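Local coordinates for apoptosis regulator Bcl-2 homolog (PDB 5TZP), which blocks apoptosis of the infected host cell by sequestering and inactivating several proapoptotic Bcl-2 proteins, among them BAK1 and BAX, at residues 18-23 against 121-126; 86-91 against 131-136; 24-29 against 44-49; 28-33 against 98-103. All blocks are in the same frame, centred on the assembly; numbering follows the deposited sequence.

In the fold
Helix 14-32 runs through three of the four contacts: it meets helix 115-136 in contact 1, helix 43-68 in contact 3 and helix 88-105 in contact 4. Contacts 1 and 3 lie with centres about 12 Å apart and are bridged by Met22, whose SD is 3.6 Å from Tyr46 CD1. Contacts 3 and 4 share Ile28 and Glu29, and Tyr26 leads from one to the other by packing on Ala99. Contact 2, which joins helices 88-105 and 115-136, lies about 22 Å from contact 4 between centres, on the opposite side of the chain's centre. There Asn87 and Arg90, in the BH1 motif, bind acidic side chains of the BH3 peptide.

Contact 1: residues 18-23 against 121-126; sequences IALNMI and AITDAI
Apolar contacts carry most of this crossing, in which the axes of 18-23 and 121-126 approach to 9.1 Å and run at 143°, closer to antiparallel than to perpendicular. Ile23 makes most of the apolar contacts. With CG1 anti to its carbonyl carbon (chi1 -66°), its CD1 reaches obliquely across to Ile122, 3.7 Å from Ile122 CG2, while Ile23 CG2 meets Ile122 CD1, so each isoleucine offers one branch to the other's tip. Ile126 touches Ile23 more loosely, CD1 to CD1. At the other end Ala19 CB is 3.9 Å from Thr123 CG2.

The polar element is the hydroxyl of Thr123, set directly against the opposite helix. Thr123 OG1 stands 3.4 Å from Leu20 CA, with Leu20 CD1 and Ile23 CD1 also around it. Its first torsion (chi1 -61°) places OG1 beside its own backbone N, where it is hydrogen-bonded to Ser119 O one turn earlier, so this buried hydroxyl is satisfied inside its own helix while it packs against Leu20 and Ile23.

The contact thus joins the BH2 part of helix 115-136 to helix 14-32, with Phe134 touching Ala19, Trp140 packing on Ile23, and helix 43-68 reached through Met22.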
# COMPACT_ATOMS: atom_id res chain seq x y z
N ILE A 18 9.14 -5.83 10.16
CA ILE A 18 8.87 -4.40 10.35
C ILE A 18 7.99 -3.87 9.21
O ILE A 18 7.00 -3.14 9.41
CB ILE A 18 10.17 -3.62 10.45
CG1 ILE A 18 10.88 -3.89 11.80
CG2 ILE A 18 9.90 -2.15 10.27
CD1 ILE A 18 12.30 -3.50 11.84
N ALA A 19 8.29 -4.30 7.98
CA ALA A 19 7.44 -3.92 6.85
C ALA A 19 6.06 -4.56 6.92
O ALA A 19 5.03 -3.90 6.81
CB ALA A 19 8.13 -4.28 5.54
N LEU A 20 6.04 -5.89 7.04
CA LEU A 20 4.78 -6.63 6.99
C LEU A 20 3.83 -6.19 8.08
O LEU A 20 2.66 -6.03 7.84
CB LEU A 20 5.07 -8.13 7.09
CG LEU A 20 3.80 -9.01 7.14
CD1 LEU A 20 3.05 -8.89 5.83
CD2 LEU A 20 4.14 -10.44 7.43
N ASN A 21 4.32 -6.06 9.32
CA ASN A 21 3.41 -5.79 10.44
C ASN A 21 2.70 -4.44 10.28
O ASN A 21 1.55 -4.30 10.64
CB ASN A 21 4.21 -5.85 11.74
CG ASN A 21 3.36 -5.74 12.95
OD1 ASN A 21 3.40 -4.71 13.60
ND2 ASN A 21 2.59 -6.78 13.26
N MET A 22 3.40 -3.42 9.75
CA MET A 22 2.77 -2.13 9.49
C MET A 22 1.71 -2.24 8.42
O MET A 22 0.57 -1.79 8.60
CB MET A 22 3.87 -1.19 9.04
CG MET A 22 3.37 0.20 8.77
SD MET A 22 2.94 1.14 10.26
CE MET A 22 4.50 1.85 10.74
N ILE A 23 2.05 -2.85 7.29
CA ILE A 23 1.12 -2.95 6.17
C ILE A 23 -0.12 -3.75 6.55
O ILE A 23 -1.27 -3.35 6.30
CB ILE A 23 1.84 -3.58 4.98
CG1 ILE A 23 2.95 -2.67 4.47
CG2 ILE A 23 0.81 -3.90 3.87
CD1 ILE A 23 3.97 -3.31 3.58
N ALA A 121 2.58 -9.76 -0.37
CA ALA A 121 2.97 -9.36 -1.74
C ALA A 121 3.58 -7.96 -1.75
O ALA A 121 4.57 -7.69 -2.42
CB ALA A 121 1.78 -9.45 -2.67
N ILE A 122 2.97 -7.02 -1.01
CA ILE A 122 3.51 -5.67 -0.97
C ILE A 122 4.90 -5.70 -0.32
O ILE A 122 5.86 -5.08 -0.82
CB ILE A 122 2.59 -4.71 -0.22
CG1 ILE A 122 1.25 -4.56 -0.96
CG2 ILE A 122 3.30 -3.33 -0.07
CD1 ILE A 122 0.18 -3.92 -0.13
N THR A 123 5.01 -6.42 0.82
CA THR A 123 6.29 -6.49 1.52
C THR A 123 7.37 -7.05 0.59
O THR A 123 8.48 -6.53 0.51
CB THR A 123 6.12 -7.37 2.76
OG1 THR A 123 5.14 -6.76 3.62
CG2 THR A 123 7.39 -7.51 3.51
N ASP A 124 7.07 -8.14 -0.10
CA ASP A 124 8.03 -8.79 -0.98
C ASP A 124 8.43 -7.88 -2.12
O ASP A 124 9.60 -7.82 -2.52
CB ASP A 124 7.45 -10.07 -1.57
CG ASP A 124 7.35 -11.20 -0.58
OD1 ASP A 124 7.95 -11.17 0.46
OD2 ASP A 124 6.58 -12.14 -0.91
N ALA A 125 7.47 -7.13 -2.67
CA ALA A 125 7.77 -6.21 -3.77
C ALA A 125 8.68 -5.08 -3.32
O ALA A 125 9.57 -4.64 -4.09
CB ALA A 125 6.48 -5.64 -4.36
N ILE A 126 8.50 -4.56 -2.11
CA ILE A 126 9.40 -3.57 -1.55
C ILE A 126 10.77 -4.15 -1.30
O ILE A 126 11.82 -3.61 -1.76
CB ILE A 126 8.83 -2.97 -0.28
CG1 ILE A 126 7.57 -2.19 -0.65
CG2 ILE A 126 9.85 -2.02 0.37
CD1 ILE A 126 6.81 -1.62 0.54

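Contact 2: residues 86-91 against 131-136; sequences INWGRI and RSWFID
Trp133 is the hub, its indole extended toward 86-91 with CG anti to the backbone N (chi1 -180°). Ile86 CG2 sits over the face of this indole, 3.7 Å from the centroid of the Trp133 five-membered ring and 15° off its normal, a CH-pi contact. The far rim of the six-membered ring is held by two further groups. Ile91 meets it tip to tip, Ile91 CD1 to Trp133 CZ3 at 3.6 Å. Trp88 takes Trp133 CH2 over one face of its own indole, the atom lying 3.5 Å from Trp88 NE1, with the planes of the Trp88 five-membered and Trp133 six-membered rings inclined at 45°. Trp88 CH2 in turn approaches the edge of the Phe134 ring.

Further out, Trp88 NE1 donates to Gln137 OE1, which helps fix the rotation of the indole. Asn87 caps helix 88-105: its OD1 accepts from Arg90 N at 2.8 Å, nearly along the C=O axis. Toward the bound BH3 peptide, Asn87 ND2 and Arg90 NE each meet an acidic side chain.

The BH1 start of helix 88-105 is thereby packed against the C-terminal end of helix 115-136, while Phe134 turns toward helix 14-32, touching Thr15 and Ala19, and meets Trp140 edge-to-face.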
# COMPACT_ATOMS: atom_id res chain seq x y z
N ILE A 86 11.38 3.24 -6.43
CA ILE A 86 10.51 3.34 -5.28
C ILE A 86 10.56 4.78 -4.74
O ILE A 86 11.59 5.49 -4.87
CB ILE A 86 10.90 2.32 -4.19
CG1 ILE A 86 9.85 2.14 -3.11
CG2 ILE A 86 12.27 2.73 -3.50
CD1 ILE A 86 10.08 0.89 -2.28
N ASN A 87 9.46 5.22 -4.13
CA ASN A 87 9.40 6.43 -3.32
C ASN A 87 8.21 6.29 -2.39
O ASN A 87 7.42 5.36 -2.54
CB ASN A 87 9.38 7.73 -4.15
CG ASN A 87 8.22 7.86 -5.06
OD1 ASN A 87 7.08 7.58 -4.61
ND2 ASN A 87 8.41 8.37 -6.26
N TRP A 88 8.07 7.18 -1.42
CA TRP A 88 7.03 7.03 -0.44
C TRP A 88 5.66 7.25 -1.03
O TRP A 88 4.69 6.57 -0.62
CB TRP A 88 7.24 7.94 0.78
CG TRP A 88 8.28 7.38 1.66
CD1 TRP A 88 9.56 7.92 1.88
CD2 TRP A 88 8.19 6.22 2.49
NE1 TRP A 88 10.21 7.11 2.74
CE2 TRP A 88 9.43 6.05 3.15
CE3 TRP A 88 7.18 5.28 2.72
CZ2 TRP A 88 9.65 5.01 4.02
CZ3 TRP A 88 7.44 4.24 3.58
CH2 TRP A 88 8.66 4.13 4.22
N GLY A 89 5.47 8.13 -2.01
CA GLY A 89 4.16 8.26 -2.63
C GLY A 89 3.70 6.99 -3.31
O GLY A 89 2.52 6.67 -3.28
N ARG A 90 4.63 6.30 -3.96
CA ARG A 90 4.35 5.03 -4.60
C ARG A 90 3.93 3.98 -3.56
O ARG A 90 3.00 3.19 -3.78
CB ARG A 90 5.50 4.54 -5.46
CG ARG A 90 5.62 5.41 -6.76
CD ARG A 90 6.77 4.99 -7.57
NE ARG A 90 6.92 5.82 -8.77
CZ ARG A 90 7.27 5.32 -9.95
NH1 ARG A 90 7.41 4.02 -10.18
NH2 ARG A 90 7.25 6.19 -10.96
N ILE A 91 4.69 3.90 -2.47
CA ILE A 91 4.39 2.96 -1.37
C ILE A 91 3.01 3.25 -0.83
O ILE A 91 2.20 2.33 -0.65
CB ILE A 91 5.49 3.01 -0.29
CG1 ILE A 91 6.77 2.42 -0.84
CG2 ILE A 91 5.03 2.26 0.96
CD1 ILE A 91 7.99 2.69 0.11
N ARG A 131 15.38 -3.28 -0.27
CA ARG A 131 15.65 -3.48 1.17
C ARG A 131 16.64 -2.47 1.72
O ARG A 131 16.40 -1.89 2.79
CB ARG A 131 16.08 -4.93 1.42
CG ARG A 131 16.48 -5.26 2.84
CD ARG A 131 17.05 -6.68 3.02
NE ARG A 131 16.13 -7.72 2.63
CZ ARG A 131 15.25 -8.31 3.44
NH1 ARG A 131 15.15 -8.00 4.74
NH2 ARG A 131 14.47 -9.26 2.93
N SER A 132 17.73 -2.17 1.02
CA SER A 132 18.70 -1.20 1.52
C SER A 132 18.11 0.20 1.58
O SER A 132 18.33 0.96 2.54
CB SER A 132 19.92 -1.25 0.60
OG SER A 132 20.61 -2.40 0.96
N TRP A 133 17.29 0.56 0.57
CA TRP A 133 16.58 1.85 0.60
C TRP A 133 15.70 1.96 1.83
O TRP A 133 15.73 2.97 2.54
CB TRP A 133 15.75 2.04 -0.70
CG TRP A 133 15.00 3.30 -0.78
CD1 TRP A 133 15.40 4.43 -1.36
CD2 TRP A 133 13.67 3.56 -0.28
NE1 TRP A 133 14.43 5.40 -1.28
CE2 TRP A 133 13.35 4.89 -0.61
CE3 TRP A 133 12.72 2.77 0.35
CZ2 TRP A 133 12.12 5.47 -0.25
CZ3 TRP A 133 11.49 3.34 0.68
CH2 TRP A 133 11.20 4.65 0.38
N PHE A 134 14.93 0.92 2.13
CA PHE A 134 14.02 0.93 3.27
C PHE A 134 14.74 1.05 4.59
O PHE A 134 14.36 1.88 5.43
CB PHE A 134 13.13 -0.31 3.18
CG PHE A 134 12.07 -0.42 4.25
CD1 PHE A 134 11.04 0.51 4.34
CD2 PHE A 134 12.09 -1.42 5.16
CE1 PHE A 134 9.99 0.29 5.29
CE2 PHE A 134 11.09 -1.58 6.11
CZ PHE A 134 10.06 -0.72 6.17
N ILE A 135 15.81 0.29 4.77
CA ILE A 135 16.59 0.41 5.99
C ILE A 135 17.16 1.81 6.10
O ILE A 135 17.17 2.43 7.19
CB ILE A 135 17.70 -0.67 6.00
CG1 ILE A 135 17.05 -2.06 6.07
CG2 ILE A 135 18.69 -0.41 7.13
CD1 ILE A 135 18.03 -3.18 5.73
N ASP A 136 17.63 2.36 5.00
CA ASP A 136 18.26 3.68 5.03
C ASP A 136 17.28 4.82 5.30
O ASP A 136 17.68 5.90 5.75
CB ASP A 136 19.03 3.87 3.72
CG ASP A 136 19.74 5.15 3.68
OD1 ASP A 136 20.73 5.26 4.46
OD2 ASP A 136 19.22 6.04 2.97

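Contact 3: residues 24-29 against 44-49; sequences QNYIIE and ISYDVL. With SO4 (sulfate ion), chain O.
The axes of 24-29 and 44-49 remain 11.0 Å apart at closest approach and cross at -51°, with Tyr26 and Tyr46 nearest in the backbone. Long side chains span this separation. Tyr46, its CG anti to the backbone N, extends its ring so that the edge lies against the opposite helix, with Tyr26 N and Glu29 OE2 close to the ring plane. Its hydroxyl donates to Glu29 OE2 at 2.7 Å, coming from above the carboxylate plane, 36° out of it. Glu29 reaches out at full stretch, and the carboxylate and ring planes are turned 32° apart. Arg36 N also bonds Glu29 OE2, while Lys50 forms a salt bridge with Glu29 OE1; together these would favour the ionised carboxylate and fix its rotation.

Along the CE1 edge of the ring, the Tyr26 side chain runs roughly perpendicular to that of Tyr46, with Tyr26 CB 4.0 Å from Tyr46 CE1. Tyr26 CB also lies 4.1 Å from Leu49 CD2. Away from the interface, Gln24 NE2 donates to O3 of a sulfate, probably from the crystallisation liquor, at 2.6 Å.

Helices 14-32 and 43-68 are thus joined beside helix 88-105, whose Ile95 touches both Tyr26 and Leu49, while Gln24 and Ile27 pack on helix 115-136.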
# COMPACT_ATOMS: atom_id res chain seq x y z
N GLN A 24 0.09 -4.93 7.13
CA GLN A 24 -1.03 -5.82 7.44
C GLN A 24 -1.94 -5.23 8.51
O GLN A 24 -3.17 -5.27 8.38
CB GLN A 24 -0.53 -7.19 7.84
CG GLN A 24 -1.65 -8.24 7.85
CD GLN A 24 -1.20 -9.65 7.92
OE1 GLN A 24 -0.02 -9.92 8.11
NE2 GLN A 24 -2.12 -10.57 7.86
N ASN A 25 -1.38 -4.58 9.55
CA ASN A 25 -2.24 -3.91 10.53
C ASN A 25 -3.06 -2.81 9.88
O ASN A 25 -4.24 -2.67 10.23
CB ASN A 25 -1.43 -3.44 11.73
CG ASN A 25 -1.28 -4.54 12.71
OD1 ASN A 25 -2.24 -4.94 13.33
ND2 ASN A 25 -0.06 -5.03 12.88
N TYR A 26 -2.50 -2.00 8.96
CA TYR A 26 -3.30 -0.97 8.30
C TYR A 26 -4.44 -1.62 7.52
O TYR A 26 -5.59 -1.18 7.60
CB TYR A 26 -2.43 -0.05 7.42
CG TYR A 26 -3.32 0.90 6.66
CD1 TYR A 26 -4.06 1.84 7.33
CD2 TYR A 26 -3.56 0.72 5.35
CE1 TYR A 26 -5.00 2.66 6.65
CE2 TYR A 26 -4.51 1.51 4.69
CZ TYR A 26 -5.19 2.42 5.35
OH TYR A 26 -6.17 3.18 4.72
N ILE A 27 -4.16 -2.67 6.75
CA ILE A 27 -5.20 -3.29 5.94
C ILE A 27 -6.28 -3.87 6.85
O ILE A 27 -7.49 -3.74 6.58
CB ILE A 27 -4.60 -4.32 4.99
CG1 ILE A 27 -3.78 -3.58 3.93
CG2 ILE A 27 -5.70 -5.13 4.30
CD1 ILE A 27 -3.03 -4.45 2.95
N ILE A 28 -5.90 -4.46 7.98
CA ILE A 28 -6.90 -4.93 8.97
C ILE A 28 -7.75 -3.76 9.47
O ILE A 28 -8.98 -3.89 9.55
CB ILE A 28 -6.17 -5.67 10.08
CG1 ILE A 28 -5.62 -7.01 9.55
CG2 ILE A 28 -7.18 -5.92 11.23
CD1 ILE A 28 -4.64 -7.60 10.50
N GLU A 29 -7.13 -2.65 9.82
CA GLU A 29 -7.90 -1.50 10.29
C GLU A 29 -8.89 -1.02 9.22
O GLU A 29 -10.07 -0.72 9.50
CB GLU A 29 -7.00 -0.38 10.79
CG GLU A 29 -7.84 0.88 11.18
CD GLU A 29 -7.16 1.88 12.01
OE1 GLU A 29 -7.80 2.93 12.23
OE2 GLU A 29 -6.07 1.65 12.59
N ILE A 44 3.55 6.66 15.39
CA ILE A 44 3.55 7.95 14.71
C ILE A 44 3.56 7.73 13.22
O ILE A 44 2.74 8.32 12.49
CB ILE A 44 4.73 8.81 15.16
CG1 ILE A 44 4.46 9.29 16.60
CG2 ILE A 44 4.93 10.03 14.27
CD1 ILE A 44 5.68 10.08 17.21
N SER A 45 4.42 6.85 12.73
CA SER A 45 4.44 6.62 11.30
C SER A 45 3.18 5.89 10.81
O SER A 45 2.73 6.17 9.69
CB SER A 45 5.67 5.82 10.91
OG SER A 45 6.88 6.54 11.24
N TYR A 46 2.62 5.02 11.64
CA TYR A 46 1.34 4.37 11.30
C TYR A 46 0.30 5.44 11.08
O TYR A 46 -0.47 5.35 10.09
CB TYR A 46 0.93 3.42 12.44
CG TYR A 46 -0.36 2.71 12.17
CD1 TYR A 46 -0.40 1.56 11.41
CD2 TYR A 46 -1.55 3.25 12.59
CE1 TYR A 46 -1.60 0.89 11.18
CE2 TYR A 46 -2.78 2.62 12.30
CZ TYR A 46 -2.76 1.43 11.62
OH TYR A 46 -3.89 0.69 11.32
N ASP A 47 0.19 6.42 11.96
CA ASP A 47 -0.85 7.44 11.79
C ASP A 47 -0.61 8.25 10.54
O ASP A 47 -1.57 8.63 9.86
CB ASP A 47 -0.89 8.33 13.02
CG ASP A 47 -1.74 7.76 14.18
OD1 ASP A 47 -2.47 6.78 13.91
OD2 ASP A 47 -1.67 8.40 15.28
N VAL A 48 0.65 8.49 10.17
CA VAL A 48 0.93 9.16 8.90
C VAL A 48 0.47 8.31 7.71
O VAL A 48 -0.17 8.82 6.78
CB VAL A 48 2.42 9.54 8.77
CG1 VAL A 48 2.69 10.13 7.38
CG2 VAL A 48 2.85 10.53 9.83
N LEU A 49 0.83 7.03 7.72
CA LEU A 49 0.39 6.09 6.68
C LEU A 49 -1.13 6.11 6.55
O LEU A 49 -1.67 6.19 5.43
CB LEU A 49 0.93 4.70 7.01
CG LEU A 49 0.49 3.60 6.00
CD1 LEU A 49 1.04 3.80 4.61
CD2 LEU A 49 0.88 2.24 6.51
S SO4 O . -2.39 -14.31 7.77
O1 SO4 O . -3.54 -14.81 6.98
O2 SO4 O . -2.07 -15.26 8.89
O3 SO4 O . -2.81 -13.02 8.26
O4 SO4 O . -1.18 -14.17 6.93

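Contact 4: residues 28-33 against 98-103; sequences IEYNTN and CAYYSK. With EDO (1,2-ethanediol), chain C.
The phenols of Tyr30 and Tyr100 run alongside one another with their hydroxyls heading in one direction, both with CG anti to the backbone N. Tyr30 reaches across 98-103, bringing Tyr30 OH within 3.4 Å of Tyr100 CD1 at its tip. Partway along the ring, Tyr30 CE2 is 3.4 Å from Ala99 O, and Tyr30 CD2 lies 3.9 Å from Ala99 CB. One water bonds Tyr30 OH and donates to Tyr100 O, lying in the plane of the Tyr30 ring but over one face of Tyr100.

The Asn31 and Lys103 side chains run antiparallel past one another. Asn31 OD1 rests 3.2 Å from Lys103 CA, and Asn31 ND2 makes a weak hydrogen bond to Ser102 OG at 3.2 Å, bent to 130°; that amide also donates to Ile27 O, and Ser102 OG bonds Tyr113 O. Lys103 passes the Tyr30 ring, Lys103 CD to Tyr30 CE2 at 3.8 Å, then bends at chi4 (66°). In the conformer described, NZ donates to a second water, which in turn donates to Tyr30 O, 2.7 Å from the water oxygen, near the end of helix 14-32.

Crossing at -41°, the helices belong to the all-helical Bcl-2 fold, in which the BH1-bearing helix 88-105 packs centrally; here its C-terminal half meets helix 14-32.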
# COMPACT_ATOMS: atom_id res chain seq x y z
N ILE A 28 -5.90 -4.46 7.98
CA ILE A 28 -6.90 -4.93 8.97
C ILE A 28 -7.75 -3.76 9.47
O ILE A 28 -8.98 -3.89 9.55
CB ILE A 28 -6.17 -5.67 10.08
CG1 ILE A 28 -5.62 -7.01 9.55
CG2 ILE A 28 -7.18 -5.92 11.23
CD1 ILE A 28 -4.64 -7.60 10.50
N GLU A 29 -7.13 -2.65 9.82
CA GLU A 29 -7.90 -1.50 10.29
C GLU A 29 -8.89 -1.02 9.22
O GLU A 29 -10.07 -0.72 9.50
CB GLU A 29 -7.00 -0.38 10.79
CG GLU A 29 -7.84 0.88 11.18
CD GLU A 29 -7.16 1.88 12.01
OE1 GLU A 29 -7.80 2.93 12.23
OE2 GLU A 29 -6.07 1.65 12.59
N TYR A 30 -8.42 -0.91 7.99
CA TYR A 30 -9.26 -0.42 6.90
C TYR A 30 -10.47 -1.32 6.73
O TYR A 30 -11.59 -0.85 6.51
CB TYR A 30 -8.42 -0.35 5.63
CG TYR A 30 -9.22 0.19 4.50
CD1 TYR A 30 -9.41 1.59 4.34
CD2 TYR A 30 -9.84 -0.62 3.58
CE1 TYR A 30 -10.26 2.04 3.32
CE2 TYR A 30 -10.62 -0.17 2.59
CZ TYR A 30 -10.89 1.13 2.46
OH TYR A 30 -11.75 1.51 1.42
N ASN A 31 -10.27 -2.65 6.82
CA ASN A 31 -11.35 -3.60 6.60
C ASN A 31 -12.30 -3.67 7.74
O ASN A 31 -13.55 -3.90 7.56
CB ASN A 31 -10.80 -4.97 6.32
CG ASN A 31 -10.57 -5.13 4.87
OD1 ASN A 31 -11.49 -5.46 4.08
ND2 ASN A 31 -9.39 -4.84 4.47
N THR A 32 -11.82 -3.57 8.96
CA THR A 32 -12.63 -3.85 10.14
C THR A 32 -13.13 -2.63 10.89
O THR A 32 -13.96 -2.79 11.81
CB THR A 32 -11.87 -4.74 11.14
OG1 THR A 32 -10.71 -4.06 11.67
CG2 THR A 32 -11.49 -6.05 10.47
N ASN A 33 -12.54 -1.44 10.61
CA ASN A 33 -12.86 -0.21 11.34
C ASN A 33 -12.59 -0.32 12.81
O ASN A 33 -13.30 0.27 13.65
CB ASN A 33 -14.29 0.25 11.00
CG ASN A 33 -14.42 0.58 9.56
OD1 ASN A 33 -13.69 1.43 9.06
ND2 ASN A 33 -15.37 -0.06 8.88
N CYS A 98 -4.37 -1.28 -2.43
CA CYS A 98 -4.52 -2.66 -2.01
C CYS A 98 -5.46 -2.78 -0.82
O CYS A 98 -6.21 -3.79 -0.75
CB CYS A 98 -3.17 -3.29 -1.68
SG CYS A 98 -2.20 -3.71 -3.15
N ALA A 99 -5.47 -1.83 0.13
CA ALA A 99 -6.48 -1.83 1.18
C ALA A 99 -7.87 -1.70 0.58
O ALA A 99 -8.80 -2.45 0.94
CB ALA A 99 -6.20 -0.73 2.19
N TYR A 100 -8.05 -0.72 -0.30
CA TYR A 100 -9.33 -0.49 -0.94
C TYR A 100 -9.81 -1.76 -1.66
O TYR A 100 -10.98 -2.19 -1.54
CB TYR A 100 -9.16 0.68 -1.92
CG TYR A 100 -10.42 1.18 -2.55
CD1 TYR A 100 -11.29 2.04 -1.87
CD2 TYR A 100 -10.86 0.72 -3.78
CE1 TYR A 100 -12.47 2.45 -2.39
CE2 TYR A 100 -12.07 1.14 -4.34
CZ TYR A 100 -12.85 2.01 -3.62
OH TYR A 100 -14.06 2.41 -4.15
N TYR A 101 -8.89 -2.38 -2.42
CA TYR A 101 -9.13 -3.61 -3.15
C TYR A 101 -9.55 -4.73 -2.20
O TYR A 101 -10.53 -5.45 -2.48
CB TYR A 101 -7.84 -3.94 -3.95
CG TYR A 101 -7.81 -5.31 -4.58
CD1 TYR A 101 -8.50 -5.59 -5.72
CD2 TYR A 101 -7.13 -6.34 -4.00
CE1 TYR A 101 -8.46 -6.83 -6.30
CE2 TYR A 101 -7.09 -7.59 -4.56
CZ TYR A 101 -7.77 -7.80 -5.72
OH TYR A 101 -7.75 -9.07 -6.29
N SER A 102 -8.78 -4.92 -1.13
CA SER A 102 -9.05 -6.00 -0.17
C SER A 102 -10.49 -5.96 0.32
O SER A 102 -11.18 -7.00 0.40
CB SER A 102 -8.10 -5.85 1.01
OG SER A 102 -8.30 -6.74 2.11
N LYS A 103 -10.99 -4.77 0.64
CA LYS A 103 -12.35 -4.66 1.13
C LYS A 103 -13.35 -4.97 0.02
O LYS A 103 -14.39 -5.58 0.26
CB LYS A 103 -12.55 -3.28 1.74
CG LYS A 103 -13.89 -3.12 2.41
CD LYS A 103 -13.98 -1.77 3.10
CE LYS A 103 -15.39 -1.56 3.75
NZ LYS A 103 -15.69 -2.49 4.88
C1 EDO C . -5.27 -11.53 -7.47
O1 EDO C . -5.68 -10.19 -7.65
C2 EDO C . -6.13 -12.53 -8.16
O2 EDO C . -5.77 -12.31 -9.56
O HOH W 1 -12.93 -0.48 -0.27
O HOH W 2 -14.27 -1.19 6.75